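Local coordinates for protein leucine aminopeptidase 2 (Saccharomyces cerevisiae, PDB 2XQ0) that cleaves di- and tripeptides as a zinc-dependent aminopeptidase of the M1 family and also has low epoxide hydrolase activity in vitro, at residues 547-550 and 551-555; 558-561 and 562-566. All blocks are in the same frame, centred on the assembly; numbering follows the deposited sequence.

Interaction 1: 547-550 and 551-555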
ATOM      1  N   TYR A 547       3.215  32.070  -8.255  1.00 46.83           N
ATOM      2  CA  TYR A 547       3.743  30.904  -7.553  1.00 42.62           C
ATOM      3  C   TYR A 547       4.445  29.933  -8.499  1.00 43.10           C
ATOM      4  O   TYR A 547       4.605  28.763  -8.173  1.00 44.95           O
ATOM      5  CB  TYR A 547       2.609  30.172  -6.822  1.00 49.58           C
ATOM      6  CG  TYR A 547       1.935  30.996  -5.740  1.00 46.09           C
ATOM      7  CD1 TYR A 547       0.556  30.943  -5.541  1.00 41.78           C
ATOM      8  CD2 TYR A 547       2.681  31.834  -4.922  1.00 50.86           C
ATOM      9  CE1 TYR A 547      -0.056  31.703  -4.533  1.00 45.00           C
ATOM     10  CE2 TYR A 547       2.085  32.590  -3.929  1.00 49.17           C
ATOM     11  CZ  TYR A 547       0.720  32.528  -3.732  1.00 47.65           C
ATOM     12  OH  TYR A 547       0.151  33.299  -2.727  1.00 40.38           O
ATOM     13  N   GLN A 548       4.861  30.412  -9.671  1.00 47.18           N
ATOM     14  CA  GLN A 548       5.356  29.502 -10.715  1.00 38.90           C
ATOM     15  C   GLN A 548       6.533  28.677 -10.234  1.00 41.91           C
ATOM     16  O   GLN A 548       6.621  27.483 -10.514  1.00 49.92           O
ATOM     17  CB  GLN A 548       5.740  30.267 -11.995  1.00 45.63           C
ATOM     18  CG  GLN A 548       6.820  31.316 -11.786  1.00 55.03           C
ATOM     19  CD  GLN A 548       7.046  32.179 -13.010  1.00 63.51           C
ATOM     20  OE1 GLN A 548       6.865  33.398 -12.965  1.00 61.00           O
ATOM     21  NE2 GLN A 548       7.436  31.549 -14.114  1.00 63.25           N
ATOM     22  N   ASP A 549       7.440  29.315  -9.502  1.00 41.51           N
ATOM     23  CA  ASP A 549       8.671  28.647  -9.093  1.00 45.98           C
ATOM     24  C   ASP A 549       8.366  27.368  -8.328  1.00 49.63           C
ATOM     25  O   ASP A 549       8.766  26.272  -8.728  1.00 52.24           O
ATOM     26  CB  ASP A 549       9.547  29.581  -8.256  1.00 44.20           C
ATOM     27  CG  ASP A 549      10.204  30.678  -9.094  1.00 64.01           C
ATOM     28  OD1 ASP A 549      10.576  31.726  -8.519  1.00 64.58           O
ATOM     29  OD2 ASP A 549      10.348  30.490 -10.327  1.00 69.33           O
ATOM     30  N   ASN A 550       7.625  27.517  -7.238  1.00 43.85           N
ATOM     31  CA  ASN A 550       7.367  26.409  -6.336  1.00 36.78           C
ATOM     32  C   ASN A 550       6.203  25.470  -6.709  1.00 43.30           C
ATOM     33  O   ASN A 550       6.176  24.315  -6.277  1.00 42.16           O
ATOM     34  CB  ASN A 550       7.246  26.932  -4.906  1.00 44.97           C
ATOM     35  CG  ASN A 550       8.598  27.230  -4.293  1.00 54.56           C
ATOM     36  OD1 ASN A 550       8.721  28.047  -3.384  1.00 61.74           O
ATOM     37  ND2 ASN A 550       9.630  26.568  -4.801  1.00 53.48           N
ATOM     38  N   ILE A 551       5.260  25.938  -7.522  1.00 38.12           N
ATOM     39  CA  ILE A 551       4.127  25.088  -7.898  1.00 40.81           C
ATOM     40  C   ILE A 551       4.213  24.604  -9.333  1.00 53.66           C
ATOM     41  O   ILE A 551       4.251  23.404  -9.588  1.00 60.07           O
ATOM     42  CB  ILE A 551       2.774  25.803  -7.698  1.00 43.14           C
ATOM     43  CG1 ILE A 551       2.523  26.063  -6.202  1.00 45.66           C
ATOM     44  CG2 ILE A 551       1.655  24.971  -8.281  1.00 38.84           C
ATOM     45  CD1 ILE A 551       1.101  26.463  -5.869  1.00 47.08           C
ATOM     46  N   VAL A 552       4.250  25.551 -10.262  1.00 55.18           N
ATOM     47  CA  VAL A 552       4.237  25.253 -11.689  1.00 58.47           C
ATOM     48  C   VAL A 552       5.502  24.529 -12.157  1.00 54.42           C
ATOM     49  O   VAL A 552       5.449  23.696 -13.055  1.00 46.51           O
ATOM     50  CB  VAL A 552       4.044  26.544 -12.519  1.00 54.93           C
ATOM     51  CG1 VAL A 552       3.938  26.219 -14.018  1.00 56.61           C
ATOM     52  CG2 VAL A 552       2.827  27.306 -12.024  1.00 53.19           C
ATOM     53  N   LYS A 553       6.634  24.845 -11.536  1.00 58.81           N
ATOM     54  CA  LYS A 553       7.922  24.292 -11.949  1.00 60.02           C
ATOM     55  C   LYS A 553       8.373  23.118 -11.074  1.00 56.62           C
ATOM     56  O   LYS A 553       9.454  22.561 -11.278  1.00 55.92           O
ATOM     57  CB  LYS A 553       8.984  25.395 -11.958  1.00 63.56           C
ATOM     58  CG  LYS A 553       8.792  26.412 -13.081  1.00 70.92           C
ATOM     59  CD  LYS A 553       9.627  27.665 -12.858  1.00 79.91           C
ATOM     60  CE  LYS A 553       9.765  28.478 -14.144  1.00 92.19           C
ATOM     61  NZ  LYS A 553       8.453  28.808 -14.774  1.00 96.43           N
ATOM     62  N   SER A 554       7.535  22.747 -10.111  1.00 47.98           N
ATOM     63  CA  SER A 554       7.833  21.650  -9.185  1.00 44.17           C
ATOM     64  C   SER A 554       8.069  20.315  -9.878  1.00 43.15           C
ATOM     65  O   SER A 554       7.333  19.949 -10.797  1.00 47.08           O
ATOM     66  CB  SER A 554       6.692  21.490  -8.174  1.00 47.90           C
ATOM     67  OG  SER A 554       6.909  20.374  -7.323  1.00 45.95           O
ATOM     68  N   GLN A 555       9.085  19.579  -9.428  1.00 34.85           N
ATOM     69  CA  GLN A 555       9.321  18.226  -9.917  1.00 44.39           C
ATOM     70  C   GLN A 555       8.689  17.170  -9.005  1.00 43.81           C
ATOM     71  O   GLN A 555       8.987  15.983  -9.129  1.00 43.29           O
ATOM     72  CB  GLN A 555      10.816  17.955 -10.044  1.00 53.20           C
ATOM     73  CG  GLN A 555      11.598  19.090 -10.653  1.00 58.41           C
ATOM     74  CD  GLN A 555      12.928  18.627 -11.189  1.00 65.92           C
ATOM     75  OE1 GLN A 555      13.970  19.211 -10.888  1.00 70.99           O
ATOM     76  NE2 GLN A 555      12.905  17.563 -11.985  1.00 65.01           N
TER
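Ile551 sets CG1 beside its own backbone N (chi1 -66°), and the extended chain beyond carries CD1 to 4.1 Å from CB of Tyr547, one turn earlier. Two residues further on, Lys553 is bent at its last torsion (chi4 54°), which curls its ammonium back alongside the side chain of Gln548, whose CB lies 4.1 Å from Lys553 NZ. The two chains run side by side in the same direction. The backbone bonding changes from a four-residue to a five-residue step: Ile551 N donates to Tyr547 O at 3.0 Å, as in an alpha-helix, whereas Lys553 N reaches Gln548 O at 2.8 Å across a wider pi-type turn, its N-H...O angle of 136° showing a bent bond. Val552 CG2 rests 3.6 Å from Gln548 CA. This short, weakly bonded helix, 548-552, follows helix 537-546 in the helical C-terminal domain, away from the active site. Tyr547 OH bonds to Asp502 and Trp481, while Ile551 packs on Leu511 and Leu515 of helix 508-519. Asp549 OD2 meets the aliphatic CD of Lys553 at 3.9 Å but stays 5.1 Å from NZ, so any attraction between these opposite charges is probably modest beside the two backbone bonds and the Tyr547-Ile551 contact.

Interaction 2: 558-561 and 562-566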
ATOM      1  N   GLU A 558       3.312  14.949  -6.648  1.00 32.00           N
ATOM      2  CA  GLU A 558       2.185  15.221  -5.754  1.00 34.22           C
ATOM      3  C   GLU A 558       1.675  16.643  -5.922  1.00 32.37           C
ATOM      4  O   GLU A 558       0.467  16.882  -5.923  1.00 34.44           O
ATOM      5  CB  GLU A 558       2.588  15.027  -4.288  1.00 33.45           C
ATOM      6  CG  GLU A 558       2.856  13.601  -3.889  1.00 37.18           C
ATOM      7  CD  GLU A 558       1.599  12.888  -3.456  1.00 44.65           C
ATOM      8  OE1 GLU A 558       0.527  13.531  -3.464  1.00 53.83           O
ATOM      9  OE2 GLU A 558       1.685  11.695  -3.100  1.00 41.00           O
ATOM     10  N   VAL A 559       2.604  17.592  -6.015  1.00 39.01           N
ATOM     11  CA  VAL A 559       2.250  18.990  -6.201  1.00 32.83           C
ATOM     12  C   VAL A 559       1.819  19.228  -7.644  1.00 40.88           C
ATOM     13  O   VAL A 559       0.844  19.928  -7.907  1.00 47.29           O
ATOM     14  CB  VAL A 559       3.428  19.927  -5.909  1.00 36.36           C
ATOM     15  CG1 VAL A 559       3.076  21.343  -6.369  1.00 33.89           C
ATOM     16  CG2 VAL A 559       3.801  19.899  -4.412  1.00 33.45           C
ATOM     17  N   VAL A 560       2.566  18.653  -8.577  1.00 39.86           N
ATOM     18  CA  VAL A 560       2.229  18.767  -9.986  1.00 45.51           C
ATOM     19  C   VAL A 560       0.795  18.302 -10.230  1.00 41.02           C
ATOM     20  O   VAL A 560       0.054  18.939 -10.977  1.00 45.07           O
ATOM     21  CB  VAL A 560       3.212  17.972 -10.868  1.00 42.60           C
ATOM     22  CG1 VAL A 560       2.636  17.767 -12.259  1.00 39.89           C
ATOM     23  CG2 VAL A 560       4.562  18.685 -10.924  1.00 43.80           C
ATOM     24  N   PHE A 561       0.395  17.214  -9.577  1.00 41.85           N
ATOM     25  CA  PHE A 561      -0.957  16.695  -9.751  1.00 38.80           C
ATOM     26  C   PHE A 561      -1.983  17.696  -9.277  1.00 37.41           C
ATOM     27  O   PHE A 561      -2.961  17.952  -9.970  1.00 38.52           O
ATOM     28  CB  PHE A 561      -1.174  15.384  -9.004  1.00 39.55           C
ATOM     29  CG  PHE A 561      -2.613  14.948  -8.981  1.00 40.99           C
ATOM     30  CD1 PHE A 561      -3.133  14.185 -10.014  1.00 41.12           C
ATOM     31  CD2 PHE A 561      -3.454  15.331  -7.950  1.00 51.06           C
ATOM     32  CE1 PHE A 561      -4.462  13.796 -10.012  1.00 45.40           C
ATOM     33  CE2 PHE A 561      -4.783  14.946  -7.937  1.00 55.57           C
ATOM     34  CZ  PHE A 561      -5.290  14.174  -8.975  1.00 49.68           C
ATOM     35  N   LYS A 562      -1.765  18.246  -8.081  1.00 42.14           N
ATOM     36  CA  LYS A 562      -2.648  19.258  -7.519  1.00 41.05           C
ATOM     37  C   LYS A 562      -2.722  20.485  -8.418  1.00 41.30           C
ATOM     38  O   LYS A 562      -3.798  21.035  -8.639  1.00 43.87           O
ATOM     39  CB  LYS A 562      -2.169  19.663  -6.132  1.00 45.35           C
ATOM     40  CG  LYS A 562      -2.302  18.560  -5.107  1.00 48.52           C
ATOM     41  CD  LYS A 562      -3.757  18.202  -4.914  1.00 46.33           C
ATOM     42  CE  LYS A 562      -3.902  17.076  -3.917  1.00 44.21           C
ATOM     43  NZ  LYS A 562      -5.301  16.633  -3.793  1.00 46.94           N
ATOM     44  N   MET A 563      -1.570  20.914  -8.928  1.00 43.07           N
ATOM     45  CA  MET A 563      -1.519  22.028  -9.875  1.00 48.29           C
ATOM     46  C   MET A 563      -2.436  21.754 -11.051  1.00 46.58           C
ATOM     47  O   MET A 563      -3.218  22.602 -11.450  1.00 41.55           O
ATOM     48  CB  MET A 563      -0.096  22.256 -10.398  1.00 56.52           C
ATOM     49  CG  MET A 563      -0.042  23.193 -11.605  1.00 65.12           C
ATOM     50  SD  MET A 563       1.498  23.132 -12.536  1.00 56.59           S
ATOM     51  CE  MET A 563       1.462  21.460 -13.165  1.00 50.76           C
ATOM     52  N   PHE A 564      -2.334  20.557 -11.613  1.00 49.08           N
ATOM     53  CA  PHE A 564      -3.222  20.195 -12.711  1.00 53.75           C
ATOM     54  C   PHE A 564      -4.688  20.252 -12.283  1.00 52.82           C
ATOM     55  O   PHE A 564      -5.532  20.796 -13.004  1.00 50.90           O
ATOM     56  CB  PHE A 564      -2.859  18.823 -13.269  1.00 54.19           C
ATOM     57  CG  PHE A 564      -1.767  18.863 -14.292  1.00 56.28           C
ATOM     58  CD1 PHE A 564      -1.922  19.599 -15.456  1.00 65.53           C
ATOM     59  CD2 PHE A 564      -0.595  18.159 -14.106  1.00 47.32           C
ATOM     60  CE1 PHE A 564      -0.922  19.636 -16.408  1.00 64.52           C
ATOM     61  CE2 PHE A 564       0.409  18.189 -15.065  1.00 46.93           C
ATOM     62  CZ  PHE A 564       0.246  18.925 -16.209  1.00 56.24           C
ATOM     63  N   LYS A 565      -4.979  19.721 -11.097  1.00 49.95           N
ATOM     64  CA  LYS A 565      -6.346  19.693 -10.591  1.00 54.69           C
ATOM     65  C   LYS A 565      -6.887  21.105 -10.348  1.00 55.04           C
ATOM     66  O   LYS A 565      -8.029  21.415 -10.703  1.00 58.21           O
ATOM     67  CB  LYS A 565      -6.427  18.853  -9.317  1.00 53.68           C
ATOM     68  CG  LYS A 565      -7.832  18.680  -8.772  1.00 51.09           C
ATOM     69  CD  LYS A 565      -7.792  18.011  -7.408  1.00 49.03           C
ATOM     70  CE  LYS A 565      -9.179  17.712  -6.893  1.00 53.55           C
ATOM     71  NZ  LYS A 565      -9.162  17.175  -5.502  1.00 52.96           N
ATOM     72  N   PHE A 566      -6.078  21.976  -9.754  1.00 49.18           N
ATOM     73  CA  PHE A 566      -6.522  23.360  -9.605  1.00 41.08           C
ATOM     74  C   PHE A 566      -6.817  23.956 -10.971  1.00 54.51           C
ATOM     75  O   PHE A 566      -7.803  24.674 -11.141  1.00 56.25           O
ATOM     76  CB  PHE A 566      -5.497  24.232  -8.906  1.00 43.11           C
ATOM     77  CG  PHE A 566      -5.872  25.688  -8.890  1.00 46.19           C
ATOM     78  CD1 PHE A 566      -6.876  26.149  -8.042  1.00 43.99           C
ATOM     79  CD2 PHE A 566      -5.235  26.594  -9.727  1.00 49.57           C
ATOM     80  CE1 PHE A 566      -7.226  27.498  -8.019  1.00 45.59           C
ATOM     81  CE2 PHE A 566      -5.582  27.946  -9.709  1.00 49.24           C
ATOM     82  CZ  PHE A 566      -6.580  28.394  -8.855  1.00 43.21           C
TER
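Backbone hydrogen bonds tie Val559, Val560 and Phe561 to the residues four places on, as where Met563 N reaches Val559 O at 2.8 Å. The bond from Lys562 N to Glu558 O is weak at 3.4 Å, and CG of Lys562 lies 3.3 Å from the same Glu558 O. This unbroken four-residue spacing identifies a regular alpha-helix, 557-569, part of the all-helical C-terminal domain found in leukotriene A4 hydrolases. Apolar contacts gather on one side of it. Val560 and Phe564 lie side by side, and Val560 CG1, placed anti to its backbone N (chi1 164°), meets the aromatic CE2 of Phe564 at 3.6 Å. Met563 folds at its last torsion (chi3 65°), which brings CE to 4.0 Å from Val560 CG1 and over the centre of one face of the Phe564 ring, 3.9 Å above its plane. Trp582 of helix 576-582 also touches Val560, Phe561 and Phe564. The charged chains leave the helix for other partners: Glu558, its side chain about 8 Å from the bound bestatin, forms a salt bridge through OE2 with Lys590, and Lys562 and Lys565 each make a long, weak ion pair with Glu516 of helix 508-519.

Interactions 1 and 2 follow one another along the chain, their centres 10 Å apart, on consecutive helices of the same C-terminal domain. They meet directly: Val552 CA lies 3.6 Å from Met563 SD, and Ile551 CG2 lies 3.9 Å from Met563 CB. Both also pack against helix 508-519. Their settings differ. Interaction 1 lies farther out, its centre about 28 Å from the chain centre against about 21 Å, and three of its touching residues are exposed, whereas none is in interaction 2, where four are buried. The segment 547-555 combines one apolar contact with an irregular turn and polar chains, while 558-566 pairs regular helical bonding with a valine-methionine-phenylalanine cluster.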